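Local coordinates for lipoprotein signal peptidase (Staphylococcus aureus, PDB 6RYO) that cleaves the signal peptides from prolipoproteins as a membrane-embedded aspartyl protease, just ahead of the lipid-modified cysteine, at residues 48-52 against 140-144. Numbering follows the deposited sequence.
Sequences TKYII and VVDFI. With OLC ((2R)-2,3-dihydroxypropyl (9Z)-octadec-9-enoate), chain G.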
# COMPACT_ATOMS: atom_id res chain seq x y z
N THR A 48 -5.89 -0.07 11.18
CA THR A 48 -5.01 -1.11 11.69
C THR A 48 -3.67 -0.54 12.14
O THR A 48 -3.15 -0.91 13.20
CB THR A 48 -4.80 -2.19 10.63
OG1 THR A 48 -4.47 -1.57 9.38
CG2 THR A 48 -6.05 -3.04 10.47
N LYS A 49 -3.09 0.35 11.33
CA LYS A 49 -1.87 1.05 11.73
C LYS A 49 -2.05 1.74 13.08
O LYS A 49 -1.17 1.69 13.94
CB LYS A 49 -1.47 2.07 10.67
CG LYS A 49 -0.73 1.51 9.47
CD LYS A 49 -0.59 2.57 8.40
CE LYS A 49 0.38 2.14 7.31
NZ LYS A 49 0.42 3.13 6.20
N TYR A 50 -3.20 2.40 13.27
CA TYR A 50 -3.43 3.15 14.50
C TYR A 50 -3.69 2.24 15.68
O TYR A 50 -3.30 2.57 16.81
CB TYR A 50 -4.60 4.11 14.30
CG TYR A 50 -4.96 4.90 15.54
CD1 TYR A 50 -6.00 4.51 16.37
CD2 TYR A 50 -4.24 6.04 15.90
CE1 TYR A 50 -6.33 5.23 17.50
CE2 TYR A 50 -4.55 6.76 17.03
CZ TYR A 50 -5.60 6.35 17.83
OH TYR A 50 -5.92 7.07 18.96
N ILE A 51 -4.34 1.10 15.46
CA ILE A 51 -4.59 0.17 16.56
C ILE A 51 -3.27 -0.36 17.12
O ILE A 51 -3.09 -0.46 18.34
CB ILE A 51 -5.51 -0.98 16.10
CG1 ILE A 51 -6.84 -0.44 15.56
CG2 ILE A 51 -5.77 -1.95 17.24
CD1 ILE A 51 -7.54 0.51 16.49
N ILE A 52 -2.32 -0.67 16.23
CA ILE A 52 -1.03 -1.18 16.67
C ILE A 52 -0.25 -0.10 17.42
O ILE A 52 0.45 -0.38 18.39
CB ILE A 52 -0.23 -1.71 15.47
CG1 ILE A 52 -1.05 -2.74 14.69
CG2 ILE A 52 1.09 -2.32 15.92
CD1 ILE A 52 -1.61 -3.84 15.56
N VAL A 140 6.51 5.12 8.89
CA VAL A 140 5.43 4.26 8.43
C VAL A 140 5.25 3.14 9.44
O VAL A 140 6.23 2.49 9.83
CB VAL A 140 5.71 3.69 7.02
CG1 VAL A 140 4.66 2.66 6.65
CG2 VAL A 140 5.75 4.80 5.99
N VAL A 141 4.01 2.91 9.86
CA VAL A 141 3.70 1.85 10.81
C VAL A 141 3.68 0.52 10.07
O VAL A 141 2.90 0.33 9.14
CB VAL A 141 2.37 2.11 11.52
CG1 VAL A 141 1.94 0.88 12.32
CG2 VAL A 141 2.49 3.32 12.43
N ASP A 142 4.54 -0.41 10.49
CA ASP A 142 4.59 -1.76 9.95
C ASP A 142 4.30 -2.75 11.06
O ASP A 142 4.91 -2.68 12.13
CB ASP A 142 5.95 -2.05 9.32
CG ASP A 142 6.19 -1.27 8.05
OD1 ASP A 142 5.20 -0.96 7.34
OD2 ASP A 142 7.36 -0.98 7.74
N PHE A 143 3.36 -3.67 10.81
CA PHE A 143 2.98 -4.64 11.83
C PHE A 143 2.83 -6.07 11.35
O PHE A 143 2.80 -6.98 12.19
CB PHE A 143 1.68 -4.21 12.51
CG PHE A 143 0.54 -3.98 11.56
CD1 PHE A 143 0.35 -2.75 10.96
CD2 PHE A 143 -0.35 -5.00 11.26
CE1 PHE A 143 -0.69 -2.53 10.08
CE2 PHE A 143 -1.40 -4.79 10.38
CZ PHE A 143 -1.57 -3.56 9.79
N ILE A 144 2.73 -6.33 10.05
CA ILE A 144 2.51 -7.69 9.56
C ILE A 144 3.85 -8.41 9.47
O ILE A 144 4.74 -8.02 8.71
CB ILE A 144 1.80 -7.69 8.20
CG1 ILE A 144 0.39 -7.11 8.34
CG2 ILE A 144 1.73 -9.10 7.63
CD1 ILE A 144 -0.40 -7.09 7.05
C10 OLC G . -4.10 -8.55 8.62
C9 OLC G . -4.42 -7.56 9.44
C11 OLC G . -3.58 -9.88 9.16
C8 OLC G . -4.28 -7.71 10.95
C24 OLC G . -2.06 -6.75 22.18
C12 OLC G . -4.30 -11.03 8.46
C7 OLC G . -5.04 -6.58 11.64
C13 OLC G . -3.49 -11.48 7.24
C6 OLC G . -4.59 -6.43 13.09
C5 OLC G . -5.60 -5.57 13.84
C4 OLC G . -4.97 -5.00 15.11
C3 OLC G . -4.97 -6.05 16.22
C2 OLC G . -4.30 -5.47 17.46
C21 OLC G . -3.88 -7.44 20.61
C1 OLC G . -4.61 -6.36 18.67
C22 OLC G . -3.54 -7.12 22.06
O19 OLC G . -5.52 -7.12 18.61
O25 OLC G . -1.67 -6.82 23.52
O23 OLC G . -4.33 -6.05 22.51
O20 OLC G . -3.84 -6.28 19.83
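F143 reaches from the strand to the C-terminal part of helix 31-55, and its side chain passes from I52 at the root to T48 at the far end of the ring. F143 CB lies 3.8 Å from I52 CG1 and 3.9 Å from I52 CG2. At the root of the ring, F143 CG is 3.7 Å from I52 CG1, which makes an off-centre CH-pi contact, 4.2 Å from the ring centroid and 29° off its normal. Further out, CE1 approaches the backbone N of K49, and F143 CZ ends 3.5 Å from T48 OG1, a hydroxyl hydrogen-bonded to carbonyls of its own helix, those of F44 and D45. The other flank is lipidic: the monoolein chain passes CE2 at the ring edge, and its C4 lies 3.6 Å from I52 CD1. Strand 140-146 is an outer strand of the three-stranded antiparallel sheet, and segments 140-144 and 48-52 run at 85° to each other; the strand carries a classic beta bulge, where F143 and I144 are both set against F156. The side chain of D142, a predicted active-site aspartate of this A8-family peptidase, sets off away from the helix, whereas those of V141 and F143 set off toward it. V141 and K49 lie alongside each other, running in opposite senses, with V141 CB 3.8 Å from K49 CG. With CG anti to its carbonyl carbon (chi1 -80°) and the rest extended, the lysine carries CE to within 3.6 Å of V141 O and delivers NZ to salt bridges with D133 and D45 and a hydrogen bond to OD1 of N130. D133 also accepts the backbone N-H of V141, tying the buried ammonium group to the strand.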